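Local atomic coordinates of cellulosomal scaffoldin (Acetivibrio cellulolyticus, PDB entry 4WI0), a protein that probably hydrolyses internal beta-1,4-glucosidic bonds of cellulose as a whole protein and, through this C-terminal X module and dockerin, binds a type II cohesin. Residues Ala19-Ile30 and Val38-Ile47; Ile59-Arg67 and Met89-Gln100. The protein carries 1 engineered substitution. All blocks are in the same frame, centred on the assembly; numbering follows the deposited sequence.

Overall arrangement
Both contacts belong to the X module, and contact 2 also leads into the dockerin. The centres of contacts 1 and 2 lie about 15 Å apart. They meet along neighbouring strands 27-31 and 53-60 of the antiparallel sheet, where T27 N probably bonds to T60 O at 3.0 Å. A second probable hydrogen bond joins K61 NZ to A24 O at 2.9 Å. F26 CE1 lies 3.5 Å from M89 CB. Contact 1 ties the two sheets of the module together. Contact 2 holds D93, a calcium ligand of the dockerin, whose side chain is about 11 Å from that of F26. The other protein chain of the assembly touches neither contact.

Contact 1 of 2, residues Ala19-Ile30 and Val38-Ile47; sequences APIVKAGFTVEI and VTDSNGYFEI
T39 fits into the bend K23-F26 and grips it with both backbone and side chain. Its CB lies 3.6 Å from K23 O. At CB the side chain forks. OG1 sits between the backbone N and the carbonyl carbon (chi1 57°), which turns it into the bend. There it donates to a lone pair of K23 O at 2.8 Å, in the carbonyl plane, and accepts from F26 N at 3.1 Å. The same oxygen lies at the edge of the F26 ring. The other branch, CG2, rests against F26 CB at 3.9 Å. Two backbone bonds complete the grip: T39 N to F26 O, and G25 N to T39 O. Beside them T27 and V38 form an antiparallel non-hydrogen-bonded pair, and V38 CG1 presses on G25 CA.

This is the point where the chain leaves one sheet of the X-module beta sandwich for the other. Strand 34-38 ends at V38, and strand 44-50 begins after a type I turn, D40-G43. D40 OD1 holds the turn as an Asx turn. N42 N and Y44 N reach it from opposite faces of the carboxylate plane. K23 CB packs against S41 O of this turn.

Further along, the two sheets face each other. The short strand axes of 27-30 and 44-47 come within 8.6 Å, at 29°. V28 lies over a face of the F45 ring, with CG2 4.0 Å from the centroid in a CH-pi contact. V28 CG1 covers the CE2 side of that ring. I47 CD1 reaches between V28 O and I30 CG1, 4.0 Å from the latter.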
loop_
_atom_site.group_PDB
_atom_site.type_symbol
_atom_site.label_atom_id
_atom_site.label_comp_id
_atom_site.label_asym_id
_atom_site.label_seq_id
_atom_site.Cartn_x
_atom_site.Cartn_y
_atom_site.Cartn_z
ATOM N N ALA B 19 -8.316 6.029 -12.845
ATOM C CA ALA B 19 -8.741 4.936 -13.730
ATOM C C ALA B 19 -8.270 5.085 -15.192
ATOM O O ALA B 19 -7.652 4.160 -15.732
ATOM C CB ALA B 19 -10.249 4.746 -13.660
ATOM N N PRO B 20 -8.544 6.240 -15.832
ATOM C CA PRO B 20 -8.112 6.451 -17.222
ATOM C C PRO B 20 -6.606 6.313 -17.478
ATOM O O PRO B 20 -6.210 5.975 -18.594
ATOM C CB PRO B 20 -8.576 7.885 -17.529
ATOM C CG PRO B 20 -8.938 8.491 -16.220
ATOM C CD PRO B 20 -9.385 7.354 -15.362
ATOM N N ILE B 21 -5.776 6.578 -16.471
ATOM C CA ILE B 21 -4.325 6.366 -16.611
ATOM C C ILE B 21 -3.966 4.886 -16.414
ATOM O O ILE B 21 -3.230 4.324 -17.222
ATOM C CB ILE B 21 -3.450 7.287 -15.698
ATOM C CG1 ILE B 21 -2.044 6.696 -15.510
ATOM C CG2 ILE B 21 -4.066 7.516 -14.326
ATOM C CD1 ILE B 21 -1.045 7.633 -14.863
ATOM N N VAL B 22 -4.485 4.257 -15.363
ATOM C CA VAL B 22 -4.106 2.862 -15.048
ATOM C C VAL B 22 -4.771 1.791 -15.921
ATOM O O VAL B 22 -4.251 0.675 -16.017
ATOM C CB VAL B 22 -4.344 2.498 -13.564
ATOM C CG1 VAL B 22 -3.575 3.444 -12.657
ATOM C CG2 VAL B 22 -5.825 2.492 -13.214
ATOM N N LYS B 23 -5.909 2.114 -16.539
ATOM C CA LYS B 23 -6.586 1.167 -17.441
ATOM C C LYS B 23 -6.006 1.151 -18.855
ATOM O O LYS B 23 -6.161 0.168 -19.579
ATOM C CB LYS B 23 -8.080 1.445 -17.514
ATOM C CG LYS B 23 -8.849 0.964 -16.304
ATOM C CD LYS B 23 -10.327 1.245 -16.486
ATOM C CE LYS B 23 -11.118 0.944 -15.228
ATOM N NZ LYS B 23 -12.524 1.395 -15.394
ATOM N N ALA B 24 -5.345 2.236 -19.234
ATOM C CA ALA B 24 -4.714 2.353 -20.536
ATOM C C ALA B 24 -3.342 1.702 -20.534
ATOM O O ALA B 24 -2.721 1.544 -19.480
ATOM C CB ALA B 24 -4.585 3.818 -20.919
ATOM N N GLY B 25 -2.882 1.326 -21.723
ATOM C CA GLY B 25 -1.501 0.925 -21.929
ATOM C C GLY B 25 -1.188 -0.553 -21.805
ATOM O O GLY B 25 -0.025 -0.926 -21.899
ATOM N N PHE B 26 -2.195 -1.398 -21.592
ATOM C CA PHE B 26 -1.982 -2.846 -21.622
ATOM C C PHE B 26 -1.904 -3.304 -23.081
ATOM O O PHE B 26 -2.775 -2.965 -23.891
ATOM C CB PHE B 26 -3.111 -3.593 -20.908
ATOM C CG PHE B 26 -3.151 -3.373 -19.418
ATOM C CD1 PHE B 26 -2.375 -4.144 -18.564
ATOM C CD2 PHE B 26 -3.984 -2.406 -18.870
ATOM C CE1 PHE B 26 -2.413 -3.942 -17.193
ATOM C CE2 PHE B 26 -4.026 -2.195 -17.498
ATOM C CZ PHE B 26 -3.241 -2.964 -16.660
ATOM N N THR B 27 -0.853 -4.056 -23.417
ATOM C CA THR B 27 -0.671 -4.580 -24.767
ATOM C C THR B 27 -1.183 -6.013 -24.827
ATOM O O THR B 27 -0.758 -6.867 -24.049
ATOM C CB THR B 27 0.809 -4.546 -25.183
ATOM O OG1 THR B 27 1.307 -3.212 -25.053
ATOM C CG2 THR B 27 0.984 -5.009 -26.612
ATOM N N VAL B 28 -2.100 -6.264 -25.757
ATOM C CA VAL B 28 -2.726 -7.561 -25.915
ATOM C C VAL B 28 -2.293 -8.120 -27.258
ATOM O O VAL B 28 -2.553 -7.518 -28.292
ATOM C CB VAL B 28 -4.265 -7.452 -25.875
ATOM C CG1 VAL B 28 -4.908 -8.825 -25.985
ATOM C CG2 VAL B 28 -4.709 -6.763 -24.598
ATOM N N GLU B 29 -1.615 -9.266 -27.222
ATOM C CA GLU B 29 -1.045 -9.898 -28.405
ATOM C C GLU B 29 -1.753 -11.220 -28.640
ATOM O O GLU B 29 -2.001 -11.958 -27.689
ATOM C CB GLU B 29 0.459 -10.173 -28.204
ATOM C CG GLU B 29 0.993 -11.273 -29.123
ATOM C CD GLU B 29 2.492 -11.500 -29.052
ATOM O OE1 GLU B 29 3.123 -11.258 -27.993
ATOM O OE2 GLU B 29 3.028 -11.965 -30.079
ATOM N N ILE B 30 -2.050 -11.525 -29.901
ATOM C CA ILE B 30 -2.519 -12.843 -30.288
ATOM C C ILE B 30 -1.301 -13.649 -30.754
ATOM O O ILE B 30 -0.866 -13.533 -31.900
ATOM C CB ILE B 30 -3.595 -12.770 -31.385
ATOM C CG1 ILE B 30 -4.795 -11.962 -30.873
ATOM C CG2 ILE B 30 -4.031 -14.175 -31.811
ATOM C CD1 ILE B 30 -5.839 -11.688 -31.916
ATOM N N VAL B 38 -3.379 -1.937 -27.976
ATOM C CA VAL B 38 -3.178 -1.343 -26.660
ATOM C C VAL B 38 -4.518 -0.851 -26.131
ATOM O O VAL B 38 -5.314 -0.271 -26.888
ATOM C CB VAL B 38 -2.174 -0.188 -26.738
ATOM C CG1 VAL B 38 -1.917 0.387 -25.360
ATOM C CG2 VAL B 38 -0.868 -0.674 -27.363
ATOM N N THR B 39 -4.776 -1.079 -24.844
ATOM C CA THR B 39 -6.052 -0.682 -24.260
ATOM C C THR B 39 -6.152 0.848 -24.172
ATOM O O THR B 39 -5.147 1.520 -23.947
ATOM C CB THR B 39 -6.282 -1.284 -22.859
ATOM O OG1 THR B 39 -5.209 -0.918 -21.982
ATOM C CG2 THR B 39 -6.407 -2.807 -22.928
ATOM N N ASP B 40 -7.366 1.373 -24.356
ATOM C CA ASP B 40 -7.643 2.803 -24.162
ATOM C C ASP B 40 -7.898 3.115 -22.686
ATOM O O ASP B 40 -7.689 2.257 -21.823
ATOM C CB ASP B 40 -8.824 3.259 -25.046
ATOM C CG ASP B 40 -10.128 2.524 -24.742
ATOM O OD1 ASP B 40 -10.338 2.028 -23.609
ATOM O OD2 ASP B 40 -10.959 2.443 -25.665
ATOM N N SER B 41 -8.356 4.335 -22.390
ATOM C CA SER B 41 -8.572 4.755 -21.007
ATOM C C SER B 41 -9.745 4.040 -20.328
ATOM O O SER B 41 -9.878 4.094 -19.107
ATOM C CB SER B 41 -8.762 6.267 -20.929
ATOM O OG SER B 41 -9.936 6.670 -21.619
ATOM N N ASN B 42 -10.592 3.379 -21.113
ATOM C CA ASN B 42 -11.649 2.533 -20.570
ATOM C C ASN B 42 -11.194 1.080 -20.414
ATOM O O ASN B 42 -11.994 0.234 -20.038
ATOM C CB ASN B 42 -12.896 2.568 -21.468
ATOM C CG ASN B 42 -13.406 3.975 -21.732
ATOM O OD1 ASN B 42 -13.931 4.267 -22.814
ATOM N ND2 ASN B 42 -13.273 4.851 -20.749
ATOM N N GLY B 43 -9.927 0.797 -20.713
ATOM C CA GLY B 43 -9.394 -0.563 -20.675
ATOM C C GLY B 43 -9.770 -1.407 -21.877
ATOM O O GLY B 43 -9.549 -2.619 -21.880
ATOM N N TYR B 44 -10.323 -0.771 -22.908
ATOM C CA TYR B 44 -10.843 -1.490 -24.069
ATOM C C TYR B 44 -9.791 -1.692 -25.159
ATOM O O TYR B 44 -9.066 -0.769 -25.501
ATOM C CB TYR B 44 -12.036 -0.729 -24.650
ATOM C CG TYR B 44 -12.631 -1.384 -25.865
ATOM C CD1 TYR B 44 -13.374 -2.556 -25.752
ATOM C CD2 TYR B 44 -12.454 -0.833 -27.124
ATOM C CE1 TYR B 44 -13.919 -3.166 -26.868
ATOM C CE2 TYR B 44 -13.001 -1.431 -28.247
ATOM C CZ TYR B 44 -13.732 -2.596 -28.114
ATOM O OH TYR B 44 -14.261 -3.184 -29.232
ATOM N N PHE B 45 -9.731 -2.898 -25.721
ATOM C CA PHE B 45 -8.861 -3.177 -26.867
ATOM C C PHE B 45 -9.641 -3.815 -28.013
ATOM O O PHE B 45 -10.662 -4.482 -27.789
ATOM C CB PHE B 45 -7.713 -4.113 -26.483
ATOM C CG PHE B 45 -8.155 -5.501 -26.120
ATOM C CD1 PHE B 45 -8.544 -5.801 -24.824
ATOM C CD2 PHE B 45 -8.173 -6.510 -27.074
ATOM C CE1 PHE B 45 -8.956 -7.078 -24.484
ATOM C CE2 PHE B 45 -8.578 -7.793 -26.738
ATOM C CZ PHE B 45 -8.975 -8.075 -25.444
ATOM N N GLU B 46 -9.114 -3.647 -29.224
ATOM C CA GLU B 46 -9.732 -4.186 -30.427
ATOM C C GLU B 46 -8.658 -4.597 -31.432
ATOM O O GLU B 46 -7.846 -3.779 -31.834
ATOM C CB GLU B 46 -10.632 -3.122 -31.045
ATOM C CG GLU B 46 -11.807 -3.659 -31.818
ATOM C CD GLU B 46 -12.655 -2.534 -32.353
ATOM O OE1 GLU B 46 -13.630 -2.162 -31.678
ATOM O OE2 GLU B 46 -12.310 -2.003 -33.422
ATOM N N ILE B 47 -8.655 -5.864 -31.826
ATOM C CA ILE B 47 -7.722 -6.352 -32.839
ATOM C C ILE B 47 -8.511 -6.878 -34.039
ATOM O O ILE B 47 -9.298 -7.817 -33.907
ATOM C CB ILE B 47 -6.807 -7.465 -32.290
ATOM C CG1 ILE B 47 -6.120 -7.011 -30.997
ATOM C CG2 ILE B 47 -5.770 -7.848 -33.342
ATOM C CD1 ILE B 47 -5.533 -8.135 -30.162
HETATM O O HOH W 1 -11.956 4.524 -16.498
#

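Contact 2 of 2, residues Ile59-Arg67 and Met89-Gln100. With CA (calcium ion), chain C.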
loop_
_atom_site.group_PDB
_atom_site.type_symbol
_atom_site.label_atom_id
_atom_site.label_comp_id
_atom_site.label_asym_id
_atom_site.label_seq_id
_atom_site.Cartn_x
_atom_site.Cartn_y
_atom_site.Cartn_z
ATOM N N ILE B 59 -0.920 -10.821 -22.410
ATOM C CA ILE B 59 -1.152 -9.450 -21.962
ATOM C C ILE B 59 0.036 -8.981 -21.142
ATOM O O ILE B 59 0.441 -9.644 -20.187
ATOM C CB ILE B 59 -2.450 -9.317 -21.145
ATOM C CG1 ILE B 59 -3.639 -9.913 -21.908
ATOM C CG2 ILE B 59 -2.732 -7.845 -20.827
ATOM C CD1 ILE B 59 -3.990 -11.325 -21.509
ATOM N N THR B 60 0.589 -7.831 -21.519
ATOM C CA THR B 60 1.785 -7.300 -20.879
ATOM C C THR B 60 1.631 -5.808 -20.573
ATOM O O THR B 60 0.897 -5.089 -21.251
ATOM C CB THR B 60 3.042 -7.517 -21.759
ATOM O OG1 THR B 60 2.919 -6.792 -22.984
ATOM C CG2 THR B 60 3.233 -8.997 -22.102
ATOM N N LYS B 61 2.324 -5.363 -19.535
ATOM C CA LYS B 61 2.454 -3.932 -19.227
ATOM C C LYS B 61 3.595 -3.775 -18.246
ATOM O O LYS B 61 3.768 -4.612 -17.361
ATOM C CB LYS B 61 1.173 -3.351 -18.613
ATOM C CG LYS B 61 1.160 -1.826 -18.572
ATOM C CD LYS B 61 -0.138 -1.270 -17.993
ATOM C CE LYS B 61 -0.036 0.234 -17.779
ATOM N NZ LYS B 61 -1.261 0.788 -17.140
ATOM N N ALA B 62 4.376 -2.713 -18.414
ATOM C CA ALA B 62 5.505 -2.435 -17.535
ATOM C C ALA B 62 5.035 -2.478 -16.086
ATOM O O ALA B 62 3.997 -1.905 -15.745
ATOM C CB ALA B 62 6.114 -1.081 -17.861
ATOM N N ASN B 63 5.804 -3.175 -15.252
ATOM C CA ASN B 63 5.511 -3.346 -13.824
ATOM C C ASN B 63 4.262 -4.168 -13.461
ATOM O O ASN B 63 3.815 -4.119 -12.310
ATOM C CB ASN B 63 5.506 -1.983 -13.103
ATOM C CG ASN B 63 6.875 -1.324 -13.091
ATOM O OD1 ASN B 63 7.903 -1.979 -13.228
ATOM N ND2 ASN B 63 6.888 -0.008 -12.912
ATOM N N TYR B 64 3.732 -4.933 -14.423
ATOM C CA TYR B 64 2.646 -5.891 -14.201
ATOM C C TYR B 64 3.112 -7.296 -14.542
ATOM O O TYR B 64 3.929 -7.483 -15.448
ATOM C CB TYR B 64 1.436 -5.581 -15.082
ATOM C CG TYR B 64 0.616 -4.430 -14.590
ATOM C CD1 TYR B 64 1.014 -3.131 -14.828
ATOM C CD2 TYR B 64 -0.560 -4.642 -13.869
ATOM C CE1 TYR B 64 0.271 -2.054 -14.356
ATOM C CE2 TYR B 64 -1.313 -3.574 -13.399
ATOM C CZ TYR B 64 -0.889 -2.280 -13.642
ATOM O OH TYR B 64 -1.640 -1.207 -13.183
ATOM N N LEU B 65 2.561 -8.281 -13.840
ATOM C CA LEU B 65 2.864 -9.684 -14.100
ATOM C C LEU B 65 2.192 -10.127 -15.411
ATOM O O LEU B 65 0.972 -10.051 -15.566
ATOM C CB LEU B 65 2.384 -10.546 -12.938
ATOM C CG LEU B 65 2.773 -12.012 -12.957
ATOM C CD1 LEU B 65 4.265 -12.171 -12.712
ATOM C CD2 LEU B 65 1.963 -12.750 -11.910
ATOM N N THR B 66 3.010 -10.563 -16.354
ATOM C CA THR B 66 2.533 -10.982 -17.663
ATOM C C THR B 66 1.504 -12.108 -17.530
ATOM O O THR B 66 1.663 -13.016 -16.716
ATOM C CB THR B 66 3.732 -11.367 -18.567
ATOM O OG1 THR B 66 4.474 -10.178 -18.874
ATOM C CG2 THR B 66 3.268 -12.030 -19.881
ATOM N N ARG B 67 0.429 -12.014 -18.308
ATOM C CA ARG B 67 -0.638 -13.006 -18.304
ATOM C C ARG B 67 -0.737 -13.702 -19.655
ATOM O O ARG B 67 -0.591 -13.073 -20.704
ATOM C CB ARG B 67 -1.980 -12.341 -17.963
ATOM C CG ARG B 67 -3.152 -13.312 -17.870
ATOM C CD ARG B 67 -4.340 -12.706 -17.142
ATOM N NE ARG B 67 -5.371 -13.702 -16.855
ATOM C CZ ARG B 67 -6.368 -13.548 -15.980
ATOM N NH1 ARG B 67 -6.498 -12.434 -15.264
ATOM N NH2 ARG B 67 -7.241 -14.535 -15.808
ATOM N N MET B 89 -5.291 -7.726 -14.363
ATOM C CA MET B 89 -3.825 -7.798 -14.410
ATOM C C MET B 89 -3.233 -7.386 -13.054
ATOM O O MET B 89 -3.683 -6.401 -12.441
ATOM C CB MET B 89 -3.278 -6.892 -15.511
ATOM C CG MET B 89 -3.581 -7.379 -16.924
ATOM S SD MET B 89 -2.683 -8.894 -17.334
ATOM C CE MET B 89 -1.035 -8.217 -17.467
ATOM N N TRP B 90 -2.229 -8.136 -12.588
ATOM C CA TRP B 90 -1.658 -7.907 -11.243
ATOM C C TRP B 90 -0.411 -7.025 -11.282
ATOM O O TRP B 90 0.632 -7.414 -11.838
ATOM C CB TRP B 90 -1.318 -9.232 -10.552
ATOM C CG TRP B 90 -2.461 -10.214 -10.491
ATOM C CD1 TRP B 90 -3.790 -9.945 -10.658
ATOM C CD2 TRP B 90 -2.366 -11.615 -10.216
ATOM N NE1 TRP B 90 -4.523 -11.095 -10.514
ATOM C CE2 TRP B 90 -3.674 -12.135 -10.242
ATOM C CE3 TRP B 90 -1.298 -12.482 -9.954
ATOM C CZ2 TRP B 90 -3.948 -13.484 -10.015
ATOM C CZ3 TRP B 90 -1.569 -13.823 -9.728
ATOM C CH2 TRP B 90 -2.881 -14.310 -9.760
ATOM N N ALA B 91 -0.519 -5.833 -10.701
ATOM C CA ALA B 91 0.610 -4.919 -10.595
ATOM C C ALA B 91 1.639 -5.440 -9.593
ATOM O O ALA B 91 1.297 -6.141 -8.647
ATOM C CB ALA B 91 0.135 -3.544 -10.154
ATOM N N GLY B 92 2.896 -5.078 -9.802
ATOM C CA GLY B 92 3.942 -5.353 -8.815
ATOM C C GLY B 92 4.999 -6.382 -9.175
ATOM O O GLY B 92 5.739 -6.787 -8.293
ATOM N N ASP B 93 5.058 -6.833 -10.430
ATOM C CA ASP B 93 6.293 -7.438 -10.954
ATOM C C ASP B 93 7.113 -6.315 -11.585
ATOM O O ASP B 93 6.927 -5.965 -12.757
ATOM C CB ASP B 93 6.031 -8.559 -11.964
ATOM C CG ASP B 93 7.321 -9.215 -12.440
ATOM O OD1 ASP B 93 8.328 -9.084 -11.721
ATOM O OD2 ASP B 93 7.345 -9.850 -13.527
ATOM N N MET B 94 8.027 -5.764 -10.791
ATOM C CA MET B 94 8.693 -4.504 -11.089
ATOM C C MET B 94 9.931 -4.691 -11.962
ATOM O O MET B 94 10.632 -5.696 -11.849
ATOM C CB MET B 94 9.120 -3.828 -9.780
ATOM C CG MET B 94 8.014 -3.678 -8.748
ATOM S SD MET B 94 6.605 -2.732 -9.351
ATOM C CE MET B 94 7.352 -1.116 -9.465
ATOM N N ALA B 95 10.199 -3.703 -12.815
ATOM C CA ALA B 95 11.448 -3.650 -13.573
ATOM C C ALA B 95 12.622 -3.322 -12.646
ATOM O O ALA B 95 12.756 -2.195 -12.162
ATOM C CB ALA B 95 11.353 -2.635 -14.701
ATOM N N ILE B 96 13.456 -4.332 -12.399
ATOM C CA ILE B 96 14.621 -4.221 -11.523
ATOM C C ILE B 96 15.828 -4.660 -12.339
ATOM O O ILE B 96 15.856 -5.778 -12.862
ATOM C CB ILE B 96 14.491 -5.122 -10.275
ATOM C CG1 ILE B 96 13.196 -4.810 -9.515
ATOM C CG2 ILE B 96 15.693 -4.934 -9.353
ATOM C CD1 ILE B 96 12.822 -5.854 -8.484
ATOM N N GLY B 97 16.818 -3.779 -12.452
ATOM C CA GLY B 97 17.945 -4.003 -13.355
ATOM C C GLY B 97 17.510 -3.964 -14.810
ATOM O O GLY B 97 18.108 -4.630 -15.656
ATOM N N GLY B 98 16.460 -3.190 -15.095
ATOM C CA GLY B 98 15.905 -3.071 -16.447
ATOM C C GLY B 98 15.190 -4.311 -16.966
ATOM O O GLY B 98 15.092 -4.511 -18.182
ATOM N N THR B 99 14.688 -5.143 -16.050
ATOM C CA THR B 99 14.018 -6.395 -16.409
ATOM C C THR B 99 13.088 -6.909 -15.307
ATOM O O THR B 99 13.418 -6.845 -14.118
ATOM C CB THR B 99 15.041 -7.502 -16.709
ATOM O OG1 THR B 99 15.982 -7.027 -17.674
ATOM C CG2 THR B 99 14.352 -8.758 -17.250
ATOM N N GLN B 100 11.931 -7.425 -15.723
ATOM C CA GLN B 100 11.001 -8.104 -14.819
ATOM C C GLN B 100 11.325 -9.590 -14.793
ATOM O O GLN B 100 11.809 -10.129 -15.781
ATOM C CB GLN B 100 9.572 -7.895 -15.281
ATOM C CG GLN B 100 9.145 -6.434 -15.259
ATOM C CD GLN B 100 7.748 -6.214 -15.807
ATOM O OE1 GLN B 100 7.485 -5.197 -16.437
ATOM N NE2 GLN B 100 6.852 -7.154 -15.570
HETATM CA CA CA C . 9.414 -9.483 -9.694
HETATM O O HOH W 2 5.806 -10.776 -15.824
HETATM O O HOH W 3 11.115 -8.250 -10.948
HETATM O O HOH W 4 11.234 -9.927 -8.215
#
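At the passage from the X module to the dockerin, Y64 and A91 form a lone backbone bridge, just before D93, the first ligand of a calcium-binding loop. L65 N bonds to W90 O nearly straight, at 2.9 Å with an angle of 173°. G92 N bonds to N63 O at 2.8 Å. The type II turn K61-Y64 brings N63 into place. Its OD1 accepts from A95 N at 2.9 Å, nearly along the C=O axis. The same amide group packs on M94, whose chain bends at chi2 and chi3 and brings CE to N63 CG.

Q100 binds the turn with both ends of its amide. OE1 accepts from N63 N, which lies above the carbonyl plane. NE2 donates to Y64 O at 2.9 Å. N63 and Q100 thus tie the chain to one turn at A95 and at Q100.

In D93 an extended first torsion, chi1 -177°, carries the carboxylate away from the backbone N, with OD1 on the calcium ion at 2.3 Å. D101, A103, D108 and two waters complete the site. D93 OD2 accepts from G102 N and from a water that also takes the N-H of T66. The spacing from D93 to D101 is four residues longer than that from D130 to D134 in the second calcium loop.

Apolar contacts flank the bridge. A91 CB lies over a face of the Y64 ring, 4.0 Å from the centroid. M89 SD lies 3.6 Å from I59 CG2 and also meets R67 CB.

On the X-module side, M89 touches I8 and Y64 touches P10 of strand 2-10. On the dockerin side, W90 stacks on H148, just beyond helix 139-146, and I96 packs against helix 106-113.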